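Long-range contact in tumor necrosis factor receptor superfamily member 11B (Mus musculus, PDB 4E4D), which acts as a secreted decoy receptor that neutralises the cytokine RANKL, inhibiting osteoclast activation, and is represented here by its cysteine-rich ligand-binding region: residues K99-P104 against R117-K122. Sequence-based numbering, arbitrary orientation.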
loop_
_atom_site.group_PDB
_atom_site.type_symbol
_atom_site.label_atom_id
_atom_site.label_comp_id
_atom_site.label_asym_id
_atom_site.label_seq_id
_atom_site.Cartn_x
_atom_site.Cartn_y
_atom_site.Cartn_z
ATOM N N LYS B 99 27.098 5.755 -0.694
ATOM C CA LYS B 99 28.412 6.283 -0.356
ATOM C C LYS B 99 28.297 7.230 0.830
ATOM O O LYS B 99 27.246 7.832 1.052
ATOM C CB LYS B 99 29.008 7.034 -1.546
ATOM C CG LYS B 99 29.172 6.203 -2.805
ATOM C CD LYS B 99 29.745 7.051 -3.931
ATOM C CE LYS B 99 29.846 6.279 -5.235
ATOM N NZ LYS B 99 30.398 7.128 -6.331
ATOM N N HIS B 100 29.379 7.365 1.589
ATOM C CA HIS B 100 29.395 8.276 2.725
ATOM C C HIS B 100 29.312 9.725 2.253
ATOM O O HIS B 100 29.853 10.079 1.205
ATOM C CB HIS B 100 30.658 8.073 3.561
ATOM C CG HIS B 100 30.742 6.726 4.209
ATOM N ND1 HIS B 100 31.664 5.775 3.829
ATOM C CD2 HIS B 100 30.018 6.170 5.209
ATOM C CE1 HIS B 100 31.506 4.691 4.569
ATOM N NE2 HIS B 100 30.514 4.904 5.413
ATOM N N ARG B 101 28.631 10.558 3.035
ATOM C CA ARG B 101 28.447 11.964 2.696
ATOM C C ARG B 101 29.782 12.626 2.381
ATOM O O ARG B 101 30.819 12.245 2.927
ATOM C CB ARG B 101 27.765 12.700 3.851
ATOM C CG ARG B 101 27.449 14.159 3.561
ATOM C CD ARG B 101 26.840 14.860 4.769
ATOM N NE ARG B 101 25.586 14.240 5.200
ATOM C CZ ARG B 101 25.484 13.290 6.126
ATOM N NH1 ARG B 101 26.559 12.821 6.747
ATOM N NH2 ARG B 101 24.291 12.802 6.438
ATOM N N SER B 102 29.750 13.621 1.499
ATOM C CA SER B 102 30.950 14.364 1.129
ATOM C C SER B 102 30.830 15.822 1.555
ATOM O O SER B 102 30.026 16.574 1.006
ATOM C CB SER B 102 31.183 14.278 -0.381
ATOM O OG SER B 102 31.346 12.933 -0.794
ATOM N N CYS B 103 31.636 16.215 2.535
ATOM C CA CYS B 103 31.617 17.581 3.044
ATOM C C CYS B 103 31.925 18.581 1.931
ATOM O O CYS B 103 32.925 18.439 1.228
ATOM C CB CYS B 103 32.635 17.741 4.176
ATOM S SG CYS B 103 32.299 16.720 5.631
ATOM N N PRO B 104 31.067 19.602 1.772
ATOM C CA PRO B 104 31.256 20.619 0.731
ATOM C C PRO B 104 32.440 21.534 1.025
ATOM O O PRO B 104 33.047 21.421 2.091
ATOM C CB PRO B 104 29.949 21.414 0.781
ATOM C CG PRO B 104 29.472 21.259 2.179
ATOM C CD PRO B 104 29.875 19.873 2.595
ATOM N N ARG B 117 26.723 3.258 9.554
ATOM C CA ARG B 117 26.441 4.661 9.843
ATOM C C ARG B 117 27.155 5.593 8.869
ATOM O O ARG B 117 28.262 5.308 8.414
ATOM C CB ARG B 117 26.843 5.000 11.278
ATOM C CG ARG B 117 26.170 4.130 12.327
ATOM C CD ARG B 117 26.382 4.675 13.729
ATOM N NE ARG B 117 25.816 3.794 14.748
ATOM C CZ ARG B 117 24.524 3.739 15.068
ATOM N NH1 ARG B 117 23.641 4.511 14.447
ATOM N NH2 ARG B 117 24.113 2.904 16.010
ATOM N N ASN B 118 26.511 6.713 8.561
ATOM C CA ASN B 118 27.059 7.682 7.621
ATOM C C ASN B 118 28.074 8.599 8.301
ATOM O O ASN B 118 28.099 8.708 9.527
ATOM C CB ASN B 118 25.927 8.506 7.006
ATOM C CG ASN B 118 26.343 9.213 5.732
ATOM O OD1 ASN B 118 27.454 9.024 5.236
ATOM N ND2 ASN B 118 25.444 10.025 5.187
ATOM N N THR B 119 28.911 9.254 7.501
ATOM C CA THR B 119 29.933 10.146 8.037
ATOM C C THR B 119 29.320 11.430 8.586
ATOM O O THR B 119 28.383 11.979 8.006
ATOM C CB THR B 119 30.979 10.519 6.968
ATOM O OG1 THR B 119 30.315 10.989 5.787
ATOM C CG2 THR B 119 31.839 9.316 6.620
ATOM N N VAL B 120 29.857 11.900 9.706
ATOM C CA VAL B 120 29.391 13.135 10.325
ATOM C C VAL B 120 30.334 14.282 9.985
ATOM O O VAL B 120 31.535 14.209 10.251
ATOM C CB VAL B 120 29.308 12.997 11.857
ATOM C CG1 VAL B 120 28.788 14.285 12.479
ATOM C CG2 VAL B 120 28.423 11.819 12.238
ATOM N N CYS B 121 29.786 15.338 9.393
ATOM C CA CYS B 121 30.576 16.511 9.035
ATOM C C CYS B 121 30.337 17.638 10.031
ATOM O O CYS B 121 29.409 17.581 10.838
ATOM C CB CYS B 121 30.225 16.980 7.623
ATOM S SG CYS B 121 30.628 15.791 6.319
ATOM N N LYS B 122 31.180 18.662 9.968
ATOM C CA LYS B 122 31.066 19.806 10.862
ATOM C C LYS B 122 31.983 20.930 10.395
ATOM O O LYS B 122 33.059 20.680 9.854
ATOM C CB LYS B 122 31.426 19.399 12.293
ATOM C CG LYS B 122 31.361 20.539 13.294
ATOM C CD LYS B 122 31.756 20.080 14.689
ATOM C CE LYS B 122 31.696 21.220 15.693
ATOM N NZ LYS B 122 32.665 22.307 15.378
#
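Asn118 crosses the side chain of Arg101 at about a right angle, its ND2 over the rim of one guanidinium face, 3.3 Å from NH2 of Arg101; both are donors and merely pack. The long arginine chain, bent at chi3 (-60°), brings its flat end over this amide. Asn118 holds CG anti to its backbone N (chi1 -162°), which carries OD1 to the backbone N-H of Arg101 at 2.9 Å, on a lone pair and nearly straight at 163°. Asparagine suits the place because its short side-chain carbonyl reaches that N-H and can accept a second, from N of Thr119 at 2.7 Å, a bent bond from above the carbonyl plane. Both segments belong to the third TNFR cysteine-rich repeat, where cysteines supply a covalent tie in a chain without helices and with little sheet: Cys103 SG bonds to Cys121 SG at 2.0 Å, and both side chains touch Val109 of strand 107-111. The two branches of Thr119 divide between Arg101 and His100, one polar, one methyl: OG1 makes a weak hydrogen bond to O of Arg101 at 3.2 Å, while CG2 packs on CB of His100 at 3.5 Å. The His100 ring turns its edge to Asn118 OD1 and to the carbonyl oxygen of Arg117.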